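Local coordinates for protein HAD superfamily hydrolase (Brucella suis biovar 1, PDB 6NQ4) that probably acts as a phosphatase of the haloacid dehalogenase superfamily, with a sodium ion and a phosphate ion bound in the presumed active-site cleft, at residues Y36-C41 / S239-I244; G68-L73 / E229-G234; D261-S266 / A298-L303; V74-R79 / A213-R218. One frame throughout, in Å; residues are numbered along the deposited sequence. Where two conformers were deposited one is given.

Interaction 1: Y36-C41 / S239-I244; sequences YDAIFC and SRILGI
Arg240 meets Asp37 with two nitrogens just ahead of the two parallel strands. NH2 of Arg240 reaches OD1 of Asp37 at 3.0 Å in a nearly straight salt bridge, while NE of Arg240 is 3.1 Å from OD2 of Asp37. Both oxygens are met from above the carboxylate plane, which is turned 50° from the guanidinium; bends at chi2 (-67°) and chi3 (-58°) of Arg240 fold the chain back to this position. The carbonyl O of Arg240 is gripped as well, by the backbone N of Asp37 at 2.8 Å and, at greater length, by that of Ala38. Ile241 follows, its CG2 seated over the centre of the Phe40 ring, 3.7 Å from the centroid, in a CH-pi contact. On the other face of the sheet Leu242 repeats the pattern: its CB lies 3.8 Å from the centroid of the Tyr36 ring, and CD1 continues toward CZ. Leu242 also bonds through its N to Ala38 O and through its O to Phe40 N. Gly243 brings its CA against Phe40 O, and Ile244 donates its N to that same oxygen at 2.8 Å, while its CD1 packs 3.6 Å from CG2 of Ile39. The pair lies mid-sheet, with strand 70-75 beyond 38-41 and strand 261-265 beyond 241-245; helix 218-232 covers Phe40 and Ile241, and Tyr36 OH bonds to Asp261.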
loop_
_atom_site.group_PDB
_atom_site.type_symbol
_atom_site.label_atom_id
_atom_site.label_comp_id
_atom_site.label_asym_id
_atom_site.label_seq_id
_atom_site.Cartn_x
_atom_site.Cartn_y
_atom_site.Cartn_z
ATOM N N TYR A 36 4.567 15.022 17.314
ATOM C CA TYR A 36 4.409 13.597 17.034
ATOM C C TYR A 36 5.634 12.794 17.464
ATOM O O TYR A 36 6.773 13.267 17.394
ATOM C CB TYR A 36 4.111 13.351 15.535
ATOM C CG TYR A 36 2.869 14.081 15.090
ATOM C CD1 TYR A 36 1.609 13.587 15.389
ATOM C CD2 TYR A 36 2.959 15.287 14.402
ATOM C CE1 TYR A 36 0.472 14.260 15.010
ATOM C CE2 TYR A 36 1.817 15.978 14.021
ATOM C CZ TYR A 36 0.576 15.458 14.332
ATOM O OH TYR A 36 -0.560 16.129 13.954
ATOM N N ASP A 37 5.384 11.562 17.916
ATOM C CA ASP A 37 6.449 10.617 18.222
ATOM C C ASP A 37 6.692 9.622 17.101
ATOM O O ASP A 37 7.739 8.965 17.087
ATOM C CB ASP A 37 6.143 9.855 19.515
ATOM C CG ASP A 37 6.068 10.770 20.728
ATOM O OD1 ASP A 37 6.843 11.746 20.797
ATOM O OD2 ASP A 37 5.229 10.514 21.616
ATOM N N ALA A 38 5.767 9.503 16.156
ATOM C CA ALA A 38 5.947 8.563 15.068
ATOM C C ALA A 38 5.211 9.061 13.840
ATOM O O ALA A 38 4.280 9.869 13.932
ATOM C CB ALA A 38 5.429 7.178 15.430
ATOM N N ILE A 39 5.638 8.542 12.690
ATOM C CA ILE A 39 5.047 8.857 11.402
ATOM C C ILE A 39 4.782 7.546 10.679
ATOM O O ILE A 39 5.627 6.645 10.698
ATOM C CB ILE A 39 6.026 9.724 10.583
ATOM C CG1 ILE A 39 6.033 11.157 11.111
ATOM C CG2 ILE A 39 5.694 9.673 9.085
ATOM C CD1 ILE A 39 7.139 12.018 10.505
ATOM N N PHE A 40 3.599 7.430 10.063
ATOM C CA PHE A 40 3.300 6.370 9.097
ATOM C C PHE A 40 3.321 7.042 7.727
ATOM O O PHE A 40 2.416 7.822 7.407
ATOM C CB PHE A 40 1.914 5.754 9.334
ATOM C CG PHE A 40 1.753 4.961 10.626
ATOM C CD1 PHE A 40 2.814 4.707 11.484
ATOM C CD2 PHE A 40 0.494 4.478 10.967
ATOM C CE1 PHE A 40 2.613 3.975 12.673
ATOM C CE2 PHE A 40 0.286 3.753 12.131
ATOM C CZ PHE A 40 1.346 3.499 12.987
ATOM N N CYS A 41 4.349 6.764 6.924
ATOM C CA CYS A 41 4.562 7.488 5.674
ATOM C C CYS A 41 4.375 6.580 4.464
ATOM O O CYS A 41 4.986 5.515 4.381
ATOM C CB CYS A 41 5.950 8.139 5.650
ATOM S SG CYS A 41 6.210 9.271 4.245
ATOM N N SER A 239 -2.850 10.020 19.097
ATOM C CA SER A 239 -2.638 11.454 18.947
ATOM C C SER A 239 -1.184 11.796 18.664
ATOM O O SER A 239 -0.903 12.913 18.212
ATOM C CB SER A 239 -3.096 12.182 20.207
ATOM O OG SER A 239 -2.303 11.790 21.314
ATOM N N ARG A 240 -0.263 10.858 18.892
ATOM C CA ARG A 240 1.168 11.066 18.689
ATOM C C ARG A 240 1.701 10.477 17.382
ATOM O O ARG A 240 2.927 10.437 17.192
ATOM C CB ARG A 240 1.952 10.509 19.880
ATOM C CG ARG A 240 1.507 11.067 21.236
ATOM C CD ARG A 240 1.818 12.557 21.363
ATOM N NE ARG A 240 3.241 12.827 21.180
ATOM C CZ ARG A 240 3.801 14.031 21.266
ATOM N NH1 ARG A 240 3.057 15.098 21.541
ATOM N NH2 ARG A 240 5.108 14.170 21.076
ATOM N N ILE A 241 0.828 10.036 16.475
ATOM C CA ILE A 241 1.242 9.432 15.212
ATOM C C ILE A 241 0.670 10.255 14.065
ATOM O O ILE A 241 -0.536 10.528 14.035
ATOM C CB ILE A 241 0.789 7.966 15.103
ATOM C CG1 ILE A 241 1.312 7.148 16.293
ATOM C CG2 ILE A 241 1.268 7.369 13.787
ATOM C CD1 ILE A 241 0.716 5.745 16.381
ATOM N N LEU A 242 1.531 10.645 13.124
ATOM C CA LEU A 242 1.130 11.375 11.927
ATOM C C LEU A 242 1.153 10.457 10.710
ATOM O O LEU A 242 2.194 9.869 10.395
ATOM C CB LEU A 242 2.087 12.544 11.691
ATOM C CG LEU A 242 1.786 13.427 10.474
ATOM C CD1 LEU A 242 0.437 14.140 10.620
ATOM C CD2 LEU A 242 2.936 14.405 10.258
ATOM N N GLY A 243 0.027 10.367 10.002
ATOM C CA GLY A 243 -0.005 9.686 8.708
ATOM C C GLY A 243 0.308 10.664 7.585
ATOM O O GLY A 243 -0.146 11.803 7.601
ATOM N N ILE A 244 1.105 10.215 6.615
ATOM C CA ILE A 244 1.467 11.028 5.450
ATOM C C ILE A 244 1.176 10.232 4.181
ATOM O O ILE A 244 1.612 9.086 4.060
ATOM C CB ILE A 244 2.962 11.403 5.472
ATOM C CG1 ILE A 244 3.348 12.085 6.788
ATOM C CG2 ILE A 244 3.315 12.272 4.251
ATOM C CD1 ILE A 244 4.817 12.389 6.910
#

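Interaction 2: G68-L73 / E229-G234; sequences GVTIIL and ESIRGG
NH1 of Arg232 bridges two oxygens of the 68-73 segment, standing 2.9 Å from Thr70 OG1 and the same 2.9 Å from Gly68 O. The hydroxyl lies at the edge of the guanidinium, almost exactly in its plane, whereas the carbonyl oxygen is tilted about 16° out of it. A bend at chi3 (70°) turns the guanidinium back along Thr70, whose OG1 also touches CG and CD of Arg232. The closely packed part is apolar: Ile231 sets its CG2 3.8 Å from CG2 of Thr70 and its CD1 3.9 Å from CD1 of Ile72, the two isoleucine side chains running antiparallel alongside one another. Toward Gly68, an exposed residue, the contact is looser and partly made by solvent. There a water donates to Gly68 O and accepts from Arg232 NH2 at 2.8 Å, closing a small ring with the direct bond from NH1. Gly68, with positive phi, is the C-prime residue of a Schellman motif ending helix 55-66, and Gly233 leaves helix 218-232 with positive phi too. A helix lying against a strand of a parallel sheet in this way is the layered alpha/beta packing of the Rossmann-like HAD core.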
loop_
_atom_site.group_PDB
_atom_site.type_symbol
_atom_site.label_atom_id
_atom_site.label_comp_id
_atom_site.label_asym_id
_atom_site.label_seq_id
_atom_site.Cartn_x
_atom_site.Cartn_y
_atom_site.Cartn_z
ATOM N N GLY A 68 14.273 12.085 16.950
ATOM C CA GLY A 68 13.644 11.053 17.753
ATOM C C GLY A 68 12.279 10.594 17.295
ATOM O O GLY A 68 11.570 9.943 18.073
ATOM N N VAL A 69 11.869 10.929 16.076
ATOM C CA VAL A 69 10.581 10.495 15.553
ATOM C C VAL A 69 10.779 9.151 14.857
ATOM O O VAL A 69 11.655 9.008 14.000
ATOM C CB VAL A 69 10.002 11.548 14.590
ATOM C CG1 VAL A 69 8.652 11.090 14.026
ATOM C CG2 VAL A 69 9.850 12.892 15.291
ATOM N N THR A 70 9.980 8.154 15.233
ATOM C CA THR A 70 10.054 6.844 14.587
ATOM C C THR A 70 9.314 6.888 13.250
ATOM O O THR A 70 8.188 7.391 13.179
ATOM C CB THR A 70 9.442 5.774 15.497
ATOM O OG1 THR A 70 10.140 5.777 16.743
ATOM C CG2 THR A 70 9.561 4.379 14.884
ATOM N N ILE A 71 9.936 6.358 12.191
ATOM C CA ILE A 71 9.358 6.381 10.845
ATOM C C ILE A 71 9.006 4.955 10.433
ATOM O O ILE A 71 9.893 4.108 10.274
ATOM C CB ILE A 71 10.328 6.971 9.809
ATOM C CG1 ILE A 71 10.786 8.382 10.187
ATOM C CG2 ILE A 71 9.680 6.973 8.419
ATOM C CD1 ILE A 71 9.690 9.375 10.370
ATOM N N ILE A 72 7.723 4.702 10.209
ATOM C CA ILE A 72 7.276 3.467 9.583
ATOM C C ILE A 72 6.831 3.829 8.180
ATOM O O ILE A 72 5.900 4.623 8.016
ATOM C CB ILE A 72 6.107 2.816 10.344
ATOM C CG1 ILE A 72 6.364 2.768 11.854
ATOM C CG2 ILE A 72 5.801 1.423 9.754
ATOM C CD1 ILE A 72 7.549 1.932 12.311
ATOM N N LEU A 73 7.451 3.226 7.170
ATOM C CA LEU A 73 6.936 3.384 5.816
ATOM C C LEU A 73 5.819 2.365 5.629
ATOM O O LEU A 73 6.017 1.171 5.880
ATOM C CB LEU A 73 8.044 3.180 4.791
ATOM C CG LEU A 73 9.218 4.154 4.928
ATOM C CD1 LEU A 73 10.240 3.897 3.822
ATOM C CD2 LEU A 73 8.718 5.586 4.886
ATOM N N GLU A 229 5.289 0.435 18.481
ATOM C CA GLU A 229 5.278 0.165 19.913
ATOM C C GLU A 229 6.444 -0.723 20.298
ATOM O O GLU A 229 7.048 -0.544 21.370
ATOM C CB GLU A 229 3.929 -0.418 20.330
ATOM C CG GLU A 229 2.827 0.630 20.204
ATOM C CD GLU A 229 1.493 0.193 20.742
ATOM O OE1 GLU A 229 1.189 -1.025 20.688
ATOM O OE2 GLU A 229 0.743 1.083 21.206
ATOM N N SER A 230 6.816 -1.646 19.421
ATOM C CA SER A 230 7.993 -2.455 19.700
ATOM C C SER A 230 9.264 -1.615 19.637
ATOM O O SER A 230 10.130 -1.739 20.507
ATOM C CB SER A 230 8.069 -3.642 18.742
ATOM O OG SER A 230 9.177 -4.456 19.081
ATOM N N ILE A 231 9.380 -0.745 18.626
ATOM C CA ILE A 231 10.564 0.100 18.480
ATOM C C ILE A 231 10.702 1.055 19.659
ATOM O O ILE A 231 11.795 1.232 20.205
ATOM C CB ILE A 231 10.523 0.855 17.136
ATOM C CG1 ILE A 231 10.746 -0.121 15.982
ATOM C CG2 ILE A 231 11.563 1.984 17.103
ATOM C CD1 ILE A 231 10.249 0.393 14.679
ATOM N N ARG A 232 9.596 1.666 20.087
ATOM C CA ARG A 232 9.662 2.703 21.109
ATOM C C ARG A 232 9.567 2.158 22.528
ATOM O O ARG A 232 9.820 2.903 23.482
ATOM C CB ARG A 232 8.615 3.793 20.839
ATOM C CG ARG A 232 8.875 4.549 19.521
ATOM C CD ARG A 232 7.972 5.763 19.341
ATOM N NE ARG A 232 8.310 6.832 20.274
ATOM C CZ ARG A 232 9.281 7.717 20.071
ATOM N NH1 ARG A 232 10.026 7.652 18.972
ATOM N NH2 ARG A 232 9.515 8.661 20.973
ATOM N N GLY A 233 9.237 0.879 22.685
ATOM C CA GLY A 233 9.295 0.236 23.983
ATOM C C GLY A 233 8.067 0.404 24.839
ATOM O O GLY A 233 8.132 0.137 26.049
ATOM N N GLY A 234 6.960 0.848 24.269
ATOM C CA GLY A 234 5.736 0.978 25.031
ATOM C C GLY A 234 4.610 1.433 24.134
ATOM O O GLY A 234 4.769 1.560 22.917
HETATM O O HOH W 1 11.989 10.024 21.055
#

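Interaction 3: D261-S266 / A298-L303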
loop_
_atom_site.group_PDB
_atom_site.type_symbol
_atom_site.label_atom_id
_atom_site.label_comp_id
_atom_site.label_asym_id
_atom_site.label_seq_id
_atom_site.Cartn_x
_atom_site.Cartn_y
_atom_site.Cartn_z
ATOM N N ASP A 261 -4.044 11.852 12.878
ATOM C CA ASP A 261 -3.874 13.057 12.075
ATOM C C ASP A 261 -3.199 12.696 10.756
ATOM O O ASP A 261 -2.409 11.747 10.673
ATOM C CB ASP A 261 -2.980 14.055 12.811
ATOM C CG ASP A 261 -3.627 14.641 14.070
ATOM O OD1 ASP A 261 -4.845 14.437 14.326
ATOM O OD2 ASP A 261 -2.896 15.327 14.816
ATOM N N VAL A 262 -3.495 13.469 9.716
ATOM C CA VAL A 262 -2.946 13.165 8.410
ATOM C C VAL A 262 -2.371 14.413 7.772
ATOM O O VAL A 262 -2.882 15.530 7.919
ATOM C CB VAL A 262 -3.900 12.378 7.476
ATOM C CG1 VAL A 262 -4.945 13.280 6.872
ATOM C CG2 VAL A 262 -3.107 11.654 6.378
ATOM N N LEU A 263 -1.247 14.205 7.102
ATOM C CA LEU A 263 -0.610 15.193 6.247
ATOM C C LEU A 263 -0.781 14.710 4.809
ATOM O O LEU A 263 -0.242 13.662 4.432
ATOM C CB LEU A 263 0.872 15.331 6.590
ATOM C CG LEU A 263 1.711 16.159 5.617
ATOM C CD1 LEU A 263 1.211 17.588 5.558
ATOM C CD2 LEU A 263 3.169 16.140 6.005
ATOM N N TYR A 264 -1.537 15.468 4.016
ATOM C CA TYR A 264 -1.827 15.119 2.630
ATOM C C TYR A 264 -0.784 15.752 1.718
ATOM O O TYR A 264 -0.493 16.948 1.828
ATOM C CB TYR A 264 -3.226 15.634 2.274
ATOM C CG TYR A 264 -3.718 15.404 0.853
ATOM C CD1 TYR A 264 -3.712 14.138 0.281
ATOM C CD2 TYR A 264 -4.244 16.456 0.108
ATOM C CE1 TYR A 264 -4.189 13.930 -1.007
ATOM C CE2 TYR A 264 -4.722 16.255 -1.167
ATOM C CZ TYR A 264 -4.700 14.997 -1.722
ATOM O OH TYR A 264 -5.194 14.821 -3.001
ATOM N N ILE A 265 -0.217 14.947 0.822
ATOM C CA ILE A 265 0.760 15.421 -0.151
ATOM C C ILE A 265 -0.030 15.813 -1.395
ATOM O O ILE A 265 -0.337 14.981 -2.254
ATOM C CB ILE A 265 1.831 14.366 -0.434
ATOM C CG1 ILE A 265 2.505 13.949 0.879
ATOM C CG2 ILE A 265 2.886 14.909 -1.417
ATOM C CD1 ILE A 265 3.107 15.121 1.663
ATOM N N SER A 266 -0.357 17.103 -1.488
ATOM C CA SER A 266 -1.346 17.579 -2.446
ATOM C C SER A 266 -0.831 17.608 -3.878
ATOM O O SER A 266 -1.647 17.561 -4.810
ATOM C CB SER A 266 -1.842 18.965 -2.029
ATOM O OG SER A 266 -0.778 19.901 -1.977
ATOM N N ALA A 298 -2.927 18.957 7.716
ATOM C CA ALA A 298 -1.993 19.751 6.944
ATOM C C ALA A 298 -1.904 19.222 5.520
ATOM O O ALA A 298 -2.243 18.070 5.224
ATOM C CB ALA A 298 -0.610 19.803 7.606
ATOM N N SER A 299 -1.443 20.102 4.646
ATOM C CA SER A 299 -1.173 19.805 3.252
ATOM C C SER A 299 0.221 20.320 2.942
ATOM O O SER A 299 0.600 21.402 3.397
ATOM C CB SER A 299 -2.166 20.547 2.353
ATOM O OG SER A 299 -2.934 19.642 1.583
ATOM N N LEU A 300 0.982 19.538 2.185
ATOM C CA LEU A 300 2.254 19.967 1.625
ATOM C C LEU A 300 2.269 19.546 0.167
ATOM O O LEU A 300 1.820 18.445 -0.168
ATOM C CB LEU A 300 3.444 19.300 2.323
ATOM C CG LEU A 300 4.058 19.949 3.558
ATOM C CD1 LEU A 300 5.238 19.107 4.041
ATOM C CD2 LEU A 300 4.484 21.372 3.248
ATOM N N HIS A 301 2.785 20.422 -0.697
ATOM C CA HIS A 301 2.853 20.094 -2.116
ATOM C C HIS A 301 3.659 18.820 -2.346
ATOM O O HIS A 301 3.239 17.927 -3.089
ATOM C CB HIS A 301 3.485 21.255 -2.873
ATOM C CG HIS A 301 3.474 21.075 -4.354
ATOM N ND1 HIS A 301 2.312 21.091 -5.096
ATOM C CD2 HIS A 301 4.481 20.862 -5.233
ATOM C CE1 HIS A 301 2.606 20.899 -6.369
ATOM N NE2 HIS A 301 3.914 20.761 -6.480
ATOM N N ALA A 302 4.825 18.725 -1.708
ATOM C CA ALA A 302 5.667 17.540 -1.744
ATOM C C ALA A 302 6.279 17.395 -0.364
ATOM O O ALA A 302 6.369 18.366 0.393
ATOM C CB ALA A 302 6.800 17.706 -2.768
ATOM N N LEU A 303 6.693 16.177 -0.025
ATOM C CA LEU A 303 7.324 15.978 1.273
ATOM C C LEU A 303 8.714 16.608 1.245
ATOM O O LEU A 303 9.607 16.140 0.530
ATOM C CB LEU A 303 7.373 14.495 1.630
ATOM C CG LEU A 303 7.855 14.217 3.055
ATOM C CD1 LEU A 303 6.935 14.873 4.092
ATOM C CD2 LEU A 303 7.972 12.715 3.311
#
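Main-chain bonds hold Tyr264 and Leu300 together in a parallel strand pairing. Tyr264 N donates to Ala298 O and Leu300 N to Tyr264 O, each at 3.0 Å, and Ser266 N closes the series on Leu300 O at 2.9 Å. Before them, the bond from Ala298 N to Val262 O is weak. CA-H...O contacts fill the intervals, among them Ile265 CA to Leu300 O at 3.2 Å.

The apolar contacts gather on the face carrying Leu263, Ile265, Ala298 and Leu300. With its CG anti to the backbone N (chi1 170°), Leu263 leans across to the partner strand, so that CD1 sits 3.5 Å from CB of Ala298 while CD2 meets CD1 of Leu300 at 4.1 Å. Ile265 divides its branches between two tasks: CD1 lies near CB of Leu300 and of Leu303, and CG2 presses on the turn that follows the strand, 3.5 Å from His301 O.

The opposite face of the pair carries Tyr264 and Ser299. Ser299 brings OG to the edge of the Tyr264 ring, 3.7 Å from CD2, and also touches CB of Ser266. The ring itself continues away from this strand to meet His270 with planes at about 20°, and helix 248-258 packs against it.

Leu303 packs on Ala57 and Leu61 of helix 55-66. Strand 298-300 is the outermost strand of the sheet within this chain, beside 261-265, extending the parallel, helix-flanked sheet characteristic of the Rossmann-like HAD core.

Interaction 4: V74-R79 / A213-R218; sequences VTNSPR and AGKPHR. With PO4 (phosphate ion), chain G.
NZ of Lys215 is the polar atom on which this contact turns: it donates to Val74 O at 2.9 Å and to O4 of the phosphate ion at 2.8 Å, and it forms salt bridges with Asp42 and Asp251. A bend at chi3 (-70°) in an otherwise extended chain carries the ammonium group there, and on the way CD of Lys215 passes CG1 of Val74.

Asn76 fastens the backbone of the same lysine with both ends of its amide. OD1 of Asn76 receives Lys215 N on a lone pair in the carbonyl plane, at 2.8 Å, and ND2 of Asn76 gives a straighter bond of 3.0 Å to Lys215 O. The amide is therefore fixed in rotation, and ND2 has a further partner in Asp183.

The phosphate, probably acquired from the crystallisation liquor, takes two more bonds from the strand end: Thr75 OG1 reaches O2 at 2.7 Å, and Asn76 N points almost straight at O4, 2.8 Å away. Thr75 OG1 also accepts from Ser77 N in an ST turn, which holds the hydroxyl near the anion. A threonine at the end of this strand and a lysine from a later loop are consistent with HAD motifs II and III.

Trp44 N adds another bond to the phosphate, and the sodium ion bound by Asp42, Trp44 and Asp246 lies nearby. The segment 213-218 leads from strand 210-212 of the second sheet to helix 218-232, whose Ile220 touches Val74 and Lys215, while Thr250 of helix 248-258 packs on Asn76 and Lys215.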
loop_
_atom_site.group_PDB
_atom_site.type_symbol
_atom_site.label_atom_id
_atom_site.label_comp_id
_atom_site.label_asym_id
_atom_site.label_seq_id
_atom_site.Cartn_x
_atom_site.Cartn_y
_atom_site.Cartn_z
ATOM N N VAL A 74 4.630 2.828 5.260
ATOM C CA VAL A 74 3.445 1.987 5.172
ATOM C C VAL A 74 2.959 2.075 3.730
ATOM O O VAL A 74 2.547 3.152 3.272
ATOM C CB VAL A 74 2.358 2.448 6.157
ATOM C CG1 VAL A 74 1.121 1.551 6.065
ATOM C CG2 VAL A 74 2.906 2.482 7.605
ATOM N N THR A 75 3.028 0.963 3.006
ATOM C CA THR A 75 2.796 0.963 1.572
ATOM C C THR A 75 1.852 -0.160 1.181
ATOM O O THR A 75 1.870 -1.239 1.769
ATOM C CB THR A 75 4.140 0.791 0.805
ATOM O OG1 THR A 75 3.891 0.637 -0.596
ATOM C CG2 THR A 75 4.921 -0.425 1.288
ATOM N N ASN A 76 1.033 0.096 0.173
ATOM C CA ASN A 76 0.151 -0.941 -0.362
ATOM C C ASN A 76 0.842 -1.934 -1.308
ATOM O O ASN A 76 0.157 -2.774 -1.906
ATOM C CB ASN A 76 -1.091 -0.326 -1.019
ATOM C CG ASN A 76 -2.210 -0.113 -0.015
ATOM O OD1 ASN A 76 -2.123 -0.589 1.127
ATOM N ND2 ASN A 76 -3.274 0.560 -0.423
ATOM N N SER A 77 2.163 -1.884 -1.457
ATOM C CA SER A 77 2.847 -2.897 -2.246
ATOM C C SER A 77 2.392 -4.293 -1.823
ATOM O O SER A 77 2.319 -4.575 -0.614
ATOM C CB SER A 77 4.352 -2.801 -2.031
ATOM O OG SER A 77 4.995 -3.856 -2.728
ATOM N N PRO A 78 2.103 -5.185 -2.773
ATOM C CA PRO A 78 1.771 -6.572 -2.426
ATOM C C PRO A 78 2.988 -7.396 -2.071
ATOM O O PRO A 78 2.825 -8.569 -1.700
ATOM C CB PRO A 78 1.144 -7.094 -3.725
ATOM C CG PRO A 78 1.906 -6.358 -4.793
ATOM C CD PRO A 78 2.098 -4.965 -4.234
ATOM N N ARG A 79 4.208 -6.850 -2.237
ATOM C CA ARG A 79 5.383 -7.632 -1.881
ATOM C C ARG A 79 5.638 -7.544 -0.384
ATOM O O ARG A 79 5.372 -6.515 0.238
ATOM C CB ARG A 79 6.603 -7.128 -2.637
ATOM C CG ARG A 79 6.644 -7.670 -4.079
ATOM C CD ARG A 79 7.762 -7.010 -4.873
ATOM N NE ARG A 79 7.388 -5.636 -5.194
ATOM C CZ ARG A 79 8.189 -4.577 -5.105
ATOM N NH1 ARG A 79 9.446 -4.692 -4.683
ATOM N NH2 ARG A 79 7.702 -3.375 -5.422
ATOM N N ALA A 213 -6.620 -6.256 3.198
ATOM C CA ALA A 213 -5.988 -5.894 4.459
ATOM C C ALA A 213 -5.150 -4.625 4.398
ATOM O O ALA A 213 -4.847 -4.066 5.459
ATOM C CB ALA A 213 -5.101 -7.047 4.966
ATOM N N GLY A 214 -4.796 -4.140 3.197
ATOM C CA GLY A 214 -3.989 -2.944 3.050
ATOM C C GLY A 214 -4.793 -1.669 3.272
ATOM O O GLY A 214 -5.975 -1.697 3.611
ATOM N N LYS A 215 -4.120 -0.518 3.091
ATOM C CA LYS A 215 -4.774 0.772 3.302
ATOM C C LYS A 215 -5.970 0.891 2.365
ATOM O O LYS A 215 -5.845 0.582 1.179
ATOM C CB LYS A 215 -3.812 1.928 2.990
ATOM C CG LYS A 215 -2.528 1.934 3.839
ATOM C CD LYS A 215 -1.567 3.067 3.449
ATOM C CE LYS A 215 -0.930 2.837 2.084
ATOM N NZ LYS A 215 0.144 3.836 1.786
ATOM N N PRO A 216 -7.124 1.406 2.840
ATOM C CA PRO A 216 -7.397 2.083 4.117
ATOM C C PRO A 216 -7.861 1.156 5.244
ATOM O O PRO A 216 -8.313 1.651 6.285
ATOM C CB PRO A 216 -8.566 2.997 3.756
ATOM C CG PRO A 216 -9.350 2.158 2.747
ATOM C CD PRO A 216 -8.279 1.463 1.922
ATOM N N HIS A 217 -7.741 -0.158 5.056
ATOM C CA HIS A 217 -8.283 -1.098 6.030
ATOM C C HIS A 217 -7.389 -1.183 7.266
ATOM O O HIS A 217 -6.173 -0.931 7.224
ATOM C CB HIS A 217 -8.497 -2.462 5.375
ATOM C CG HIS A 217 -9.290 -2.371 4.111
ATOM N ND1 HIS A 217 -10.666 -2.304 4.105
ATOM C CD2 HIS A 217 -8.900 -2.285 2.818
ATOM C CE1 HIS A 217 -11.093 -2.205 2.857
ATOM N NE2 HIS A 217 -10.040 -2.179 2.057
ATOM N N ARG A 218 -8.013 -1.568 8.380
ATOM C CA ARG A 218 -7.325 -1.503 9.666
ATOM C C ARG A 218 -6.107 -2.414 9.805
ATOM O O ARG A 218 -5.162 -2.009 10.499
ATOM C CB ARG A 218 -8.320 -1.727 10.809
ATOM C CG ARG A 218 -7.721 -1.415 12.163
ATOM C CD ARG A 218 -8.683 -1.733 13.268
ATOM N NE ARG A 218 -9.872 -0.909 13.180
ATOM C CZ ARG A 218 -11.047 -1.252 13.696
ATOM N NH1 ARG A 218 -11.185 -2.410 14.330
ATOM N NH2 ARG A 218 -12.089 -0.446 13.568
HETATM P P PO4 G . 1.677 3.190 -1.808
HETATM O O1 PO4 G . 1.371 4.638 -2.188
HETATM O O2 PO4 G . 3.155 3.023 -1.500
HETATM O O3 PO4 G . 1.346 2.500 -3.146
HETATM O O4 PO4 G . 0.734 2.702 -0.736
#

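From the N terminus, strand 38-41 comes first, and interaction 1 joins it to strand 241-245 across nearly two hundred residues, closing the widest loop of the four. Interaction 2 is nested inside that loop, tying the start of strand 70-75 to the end of helix 218-232. Interaction 4 is nested deeper still, within interaction 2, and fastens the end of the same strand to the loop arriving from the second sheet. Interaction 3 follows in series, adding the last strand beside 261-265. Interactions 1 and 3 join strands of the six-stranded parallel sheet and interaction 2 lays a helix against it, while interaction 4 connects that sheet with the other parallel sheet at the phosphate site.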